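PDB 2WL6: acetyl-coa acetyltransferase from Zoogloea ramigera, which catalyses the thiolase reaction, the Claisen condensation of two acetyl-CoA molecules to acetoacetyl-CoA, a step of polyhydroxybutyrate biosynthesis. Local coordinates for residues Glu162-Asp176 and Leu231-Asn245. The protein carries 2 engineered substitutions. Numbering follows the deposited sequence.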
loop_
_atom_site.group_PDB
_atom_site.type_symbol
_atom_site.label_atom_id
_atom_site.label_comp_id
_atom_site.label_asym_id
_atom_site.label_seq_id
_atom_site.Cartn_x
_atom_site.Cartn_y
_atom_site.Cartn_z
ATOM N N GLU A 162 27.320 5.597 17.383
ATOM C CA GLU A 162 27.965 4.732 18.380
ATOM C C GLU A 162 29.471 4.568 18.123
ATOM O O GLU A 162 30.256 4.369 19.057
ATOM C CB GLU A 162 27.277 3.370 18.432
ATOM C CG GLU A 162 25.873 3.415 19.022
ATOM C CD GLU A 162 25.857 3.276 20.545
ATOM O OE1 GLU A 162 26.944 3.278 21.179
ATOM O OE2 GLU A 162 24.747 3.140 21.116
ATOM N N ASN A 163 29.865 4.641 16.853
ATOM C CA ASN A 163 31.271 4.588 16.470
ATOM C C ASN A 163 32.081 5.735 17.068
ATOM O O ASN A 163 33.149 5.508 17.653
ATOM C CB ASN A 163 31.413 4.631 14.945
ATOM C CG ASN A 163 30.885 3.387 14.279
ATOM O OD1 ASN A 163 30.978 2.298 14.834
ATOM N ND2 ASN A 163 30.337 3.537 13.082
ATOM N N VAL A 164 31.580 6.963 16.901
ATOM C CA VAL A 164 32.259 8.159 17.409
ATOM C C VAL A 164 32.378 8.083 18.940
ATOM O O VAL A 164 33.383 8.516 19.516
ATOM C CB VAL A 164 31.551 9.488 16.959
ATOM C CG1 VAL A 164 32.341 10.747 17.438
ATOM C CG2 VAL A 164 31.332 9.522 15.437
ATOM N N ALA A 165 31.352 7.521 19.586
ATOM C CA ALA A 165 31.384 7.228 21.027
ATOM C C ALA A 165 32.631 6.432 21.466
ATOM O O ALA A 165 33.476 6.962 22.206
ATOM C CB ALA A 165 30.111 6.509 21.455
ATOM N N LYS A 166 32.743 5.175 21.014
ATOM C CA LYS A 166 33.915 4.316 21.319
ATOM C C LYS A 166 35.263 4.947 20.919
ATOM O O LYS A 166 36.186 5.042 21.734
ATOM C CB LYS A 166 33.808 2.946 20.625
ATOM C CG LYS A 166 32.400 2.474 20.282
ATOM C CD LYS A 166 32.434 1.087 19.621
ATOM C CE LYS A 166 31.141 0.774 18.848
ATOM N NZ LYS A 166 31.127 1.470 17.516
ATOM N N GLN A 167 35.371 5.335 19.648
ATOM C CA GLN A 167 36.585 5.935 19.076
ATOM C C GLN A 167 37.028 7.257 19.731
ATOM O O GLN A 167 38.229 7.564 19.762
ATOM C CB GLN A 167 36.370 6.168 17.574
ATOM C CG GLN A 167 37.635 6.369 16.729
ATOM C CD GLN A 167 37.390 6.151 15.229
ATOM O OE1 GLN A 167 37.921 6.891 14.387
ATOM N NE2 GLN A 167 36.587 5.129 14.890
ATOM N N TRP A 168 36.071 8.053 20.213
ATOM C CA TRP A 168 36.381 9.347 20.831
ATOM C C TRP A 168 36.212 9.318 22.346
ATOM O O TRP A 168 36.589 10.265 23.045
ATOM C CB TRP A 168 35.522 10.457 20.227
ATOM C CG TRP A 168 36.095 11.055 18.980
ATOM C CD1 TRP A 168 35.909 10.618 17.698
ATOM C CD2 TRP A 168 36.942 12.211 18.894
ATOM N NE1 TRP A 168 36.589 11.428 16.820
ATOM C CE2 TRP A 168 37.226 12.417 17.528
ATOM C CE3 TRP A 168 37.479 13.093 19.840
ATOM C CZ2 TRP A 168 38.039 13.468 17.084
ATOM C CZ3 TRP A 168 38.275 14.131 19.403
ATOM C CH2 TRP A 168 38.553 14.312 18.035
ATOM N N GLN A 169 35.633 8.232 22.847
ATOM C CA GLN A 169 35.494 8.044 24.287
ATOM C C GLN A 169 34.520 9.046 24.915
ATOM O O GLN A 169 34.918 9.953 25.635
ATOM C CB GLN A 169 36.874 8.108 24.951
ATOM C CG GLN A 169 37.854 7.090 24.361
ATOM C CD GLN A 169 39.280 7.592 24.329
ATOM O OE1 GLN A 169 40.090 7.231 25.183
ATOM N NE2 GLN A 169 39.594 8.441 23.351
ATOM N N LEU A 170 33.229 8.856 24.652
ATOM C CA LEU A 170 32.195 9.728 25.201
ATOM C C LEU A 170 31.242 8.831 25.988
ATOM O O LEU A 170 30.622 7.916 25.427
ATOM C CB LEU A 170 31.434 10.427 24.081
ATOM C CG LEU A 170 32.313 10.924 22.945
ATOM C CD1 LEU A 170 31.477 11.186 21.684
ATOM C CD2 LEU A 170 33.052 12.158 23.439
ATOM N N SER A 171 31.149 9.069 27.291
ATOM C CA SER A 171 30.355 8.188 28.128
ATOM C C SER A 171 28.891 8.507 27.931
ATOM O O SER A 171 28.541 9.558 27.402
ATOM C CB SER A 171 30.743 8.320 29.603
ATOM O OG SER A 171 30.183 9.483 30.185
ATOM N N ARG A 172 28.033 7.590 28.343
ATOM C CA ARG A 172 26.614 7.850 28.268
ATOM C C ARG A 172 26.339 9.212 28.921
ATOM O O ARG A 172 25.636 10.062 28.354
ATOM C CB ARG A 172 25.825 6.714 28.933
ATOM C CG ARG A 172 24.358 6.989 29.070
ATOM C CD ARG A 172 23.748 7.459 27.766
ATOM N NE ARG A 172 22.514 8.192 28.019
ATOM C CZ ARG A 172 21.379 7.604 28.386
ATOM N NH1 ARG A 172 21.330 6.279 28.516
ATOM N NH2 ARG A 172 20.292 8.328 28.606
ATOM N N ASP A 173 26.928 9.439 30.093
ATOM C CA ASP A 173 26.679 10.678 30.839
ATOM C C ASP A 173 27.428 11.910 30.324
ATOM O O ASP A 173 26.926 13.013 30.408
ATOM C CB ASP A 173 26.897 10.436 32.327
ATOM C CG ASP A 173 26.124 9.211 32.820
ATOM O OD1 ASP A 173 24.918 9.077 32.455
ATOM O OD2 ASP A 173 26.720 8.379 33.555
ATOM N N GLU A 174 28.619 11.733 29.778
ATOM C CA GLU A 174 29.318 12.831 29.120
ATOM C C GLU A 174 28.496 13.539 28.026
ATOM O O GLU A 174 28.613 14.754 27.860
ATOM C CB GLU A 174 30.618 12.314 28.511
ATOM C CG GLU A 174 31.603 13.397 28.124
ATOM C CD GLU A 174 33.033 12.976 28.409
ATOM O OE1 GLU A 174 33.209 11.882 29.004
ATOM O OE2 GLU A 174 33.969 13.738 28.052
ATOM N N GLN A 175 27.693 12.780 27.273
ATOM C CA GLN A 175 26.993 13.287 26.070
ATOM C C GLN A 175 25.645 13.903 26.376
ATOM O O GLN A 175 25.233 14.864 25.731
ATOM C CB GLN A 175 26.731 12.161 25.056
ATOM C CG GLN A 175 27.921 11.292 24.597
ATOM C CD GLN A 175 27.477 9.878 24.195
ATOM O OE1 GLN A 175 26.364 9.685 23.675
ATOM N NE2 GLN A 175 28.341 8.886 24.446
ATOM N N ASP A 176 24.951 13.313 27.348
ATOM C CA ASP A 176 23.612 13.752 27.779
ATOM C C ASP A 176 23.595 15.165 28.335
ATOM O O ASP A 176 22.659 15.923 28.116
ATOM C CB ASP A 176 23.060 12.822 28.859
ATOM C CG ASP A 176 22.765 11.437 28.343
ATOM O OD1 ASP A 176 22.867 11.215 27.115
ATOM O OD2 ASP A 176 22.425 10.578 29.176
ATOM N N LEU A 231 16.828 7.813 29.743
ATOM C CA LEU A 231 16.538 7.191 28.443
ATOM C C LEU A 231 17.394 5.959 28.119
ATOM O O LEU A 231 18.594 5.958 28.376
ATOM C CB LEU A 231 16.682 8.232 27.330
ATOM C CG LEU A 231 15.596 9.303 27.262
ATOM C CD1 LEU A 231 16.105 10.599 26.607
ATOM C CD2 LEU A 231 14.411 8.729 26.507
ATOM N N ARG A 232 16.766 4.936 27.523
ATOM C CA ARG A 232 17.428 3.679 27.077
ATOM C C ARG A 232 18.089 3.776 25.681
ATOM O O ARG A 232 17.604 4.504 24.814
ATOM C CB ARG A 232 16.410 2.512 27.054
ATOM C CG ARG A 232 16.343 1.608 28.313
ATOM C CD ARG A 232 15.073 0.719 28.291
ATOM N NE ARG A 232 14.000 1.209 29.172
ATOM C CZ ARG A 232 12.705 0.923 29.025
ATOM N NH1 ARG A 232 12.301 0.164 28.014
ATOM N NH2 ARG A 232 11.805 1.405 29.881
ATOM N N PRO A 233 19.180 3.012 25.443
ATOM C CA PRO A 233 19.781 3.031 24.105
ATOM C C PRO A 233 18.731 2.693 23.032
ATOM O O PRO A 233 17.933 1.764 23.224
ATOM C CB PRO A 233 20.872 1.942 24.187
ATOM C CG PRO A 233 21.157 1.793 25.655
ATOM C CD PRO A 233 19.822 2.015 26.318
ATOM N N ALA A 234 18.722 3.445 21.932
ATOM C CA ALA A 234 17.679 3.297 20.908
ATOM C C ALA A 234 18.204 2.833 19.538
ATOM O O ALA A 234 17.423 2.517 18.630
ATOM C CB ALA A 234 16.876 4.598 20.768
ATOM N N PHE A 235 19.523 2.786 19.387
ATOM C CA PHE A 235 20.098 2.366 18.123
ATOM C C PHE A 235 20.854 1.053 18.262
ATOM O O PHE A 235 21.036 0.327 17.284
ATOM C CB PHE A 235 20.974 3.470 17.526
ATOM C CG PHE A 235 20.181 4.608 16.958
ATOM C CD1 PHE A 235 19.325 4.397 15.885
ATOM C CD2 PHE A 235 20.259 5.875 17.510
ATOM C CE1 PHE A 235 18.576 5.428 15.359
ATOM C CE2 PHE A 235 19.508 6.923 16.987
ATOM C CZ PHE A 235 18.664 6.695 15.907
ATOM N N ASP A 236 21.271 0.749 19.488
ATOM C CA ASP A 236 21.937 -0.516 19.802
ATOM C C ASP A 236 21.619 -0.939 21.242
ATOM O O ASP A 236 22.101 -0.327 22.201
ATOM C CB ASP A 236 23.445 -0.416 19.561
ATOM C CG ASP A 236 24.242 -1.123 20.619
ATOM O OD1 ASP A 236 23.757 -2.174 21.093
ATOM O OD2 ASP A 236 25.332 -0.618 20.985
ATOM N N LYS A 237 20.785 -1.977 21.367
ATOM C CA LYS A 237 20.203 -2.398 22.653
ATOM C C LYS A 237 21.079 -2.044 23.841
ATOM O O LYS A 237 20.602 -1.407 24.782
ATOM C CB LYS A 237 19.808 -3.897 22.660
ATOM C CG LYS A 237 18.271 -4.194 22.588
ATOM C CD LYS A 237 17.458 -3.038 21.981
ATOM C CE LYS A 237 17.836 -2.753 20.524
ATOM N NZ LYS A 237 17.938 -1.282 20.276
ATOM N N GLU A 238 22.353 -2.430 23.807
ATOM C CA GLU A 238 23.242 -2.074 24.925
ATOM C C GLU A 238 24.363 -1.040 24.605
ATOM O O GLU A 238 25.545 -1.266 24.918
ATOM C CB GLU A 238 23.803 -3.329 25.590
ATOM C CG GLU A 238 24.722 -4.132 24.730
ATOM C CD GLU A 238 25.943 -4.562 25.507
ATOM O OE1 GLU A 238 26.371 -3.778 26.377
ATOM O OE2 GLU A 238 26.476 -5.665 25.262
ATOM N N GLY A 239 23.965 0.100 24.021
ATOM C CA GLY A 239 24.906 1.128 23.542
ATOM C C GLY A 239 25.039 2.386 24.403
ATOM O O GLY A 239 24.902 2.332 25.627
ATOM N N THR A 240 25.302 3.528 23.767
ATOM C CA THR A 240 25.579 4.755 24.520
ATOM C C THR A 240 24.736 5.938 24.062
ATOM O O THR A 240 24.709 6.977 24.716
ATOM C CB THR A 240 27.081 5.135 24.480
ATOM O OG1 THR A 240 27.483 5.665 25.750
ATOM C CG2 THR A 240 27.364 6.160 23.393
ATOM N N VAL A 241 24.040 5.765 22.947
ATOM C CA VAL A 241 23.222 6.823 22.354
ATOM C C VAL A 241 21.756 6.542 22.658
ATOM O O VAL A 241 21.387 5.404 22.930
ATOM C CB VAL A 241 23.435 6.895 20.822
ATOM C CG1 VAL A 241 22.836 8.160 20.250
ATOM C CG2 VAL A 241 24.911 6.815 20.505
ATOM N N THR A 242 20.921 7.576 22.617
ATOM C CA THR A 242 19.517 7.428 22.951
ATOM C C THR A 242 18.731 8.349 22.052
ATOM O O THR A 242 19.314 9.215 21.390
ATOM C CB THR A 242 19.242 7.845 24.406
ATOM O OG1 THR A 242 19.673 9.199 24.599
ATOM C CG2 THR A 242 19.968 6.930 25.373
ATOM N N ALA A 243 17.409 8.173 22.054
ATOM C CA ALA A 243 16.492 9.067 21.346
ATOM C C ALA A 243 16.645 10.507 21.833
ATOM O O ALA A 243 16.269 11.453 21.131
ATOM C CB ALA A 243 15.048 8.580 21.517
ATOM N N GLY A 244 17.216 10.650 23.033
ATOM C CA GLY A 244 17.435 11.949 23.678
ATOM C C GLY A 244 18.652 12.755 23.213
ATOM O O GLY A 244 18.489 13.836 22.636
ATOM N N ASN A 245 19.869 12.251 23.466
ATOM C CA ASN A 245 21.093 12.958 23.040
ATOM C C ASN A 245 21.358 12.840 21.542
ATOM O O ASN A 245 22.492 13.011 21.072
ATOM C CB ASN A 245 22.339 12.605 23.892
ATOM C CG ASN A 245 22.881 11.179 23.654
ATOM O OD1 ASN A 245 22.511 10.491 22.693
ATOM N ND2 ASN A 245 23.786 10.748 24.537
HETATM O O HOH W 1 30.424 5.321 24.775
#
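The methyl CG2 of Thr-242 sits over the centre of one face of the Arg-172 guanidinium, 3.4 Å from its CZ, while the carbonyl of Leu-231 and the carboxylate of Asp-176 lie at its edges. NH1 and NH2 both grip Leu-231 O end-on, NH1 at 2.8 Å. Arg-172 NE turns back to Asp-176 OD2 (2.7 Å) in a salt bridge within helix 172-191; arginine suits the place because one flat cation serves both acceptors. A bend at chi2 (50°) brings the guanidinium against Thr-242 CG2 and up to Leu-231 O. A leucine in its place would probably leave Leu-231 O without these donors and the Asp-176 charge without its mate. Asn-245, whose amide N-H suits a carboxylate, donates a weak bond from ND2 to Asp-176 OD1 (2.8 Å). Glu-162 suits two donors because one oxygen, OE2, accepts both Thr-240 N (2.7 Å), through its syn lone pair, and Val-241 N (3.3 Å), from above the carboxylate plane. Beside these N-H groups, CG2 of Thr-240 packs on the apolar Ala-165 methyl. Charged side chains of helices 157-168 and 172-191 thus hold the backbone of the loop between helix 225-230 and strand 250-260, structural packing within the N-terminal thiolase region; the two N-H donors probably offset repulsion between Glu-162 and nearby Asp-236.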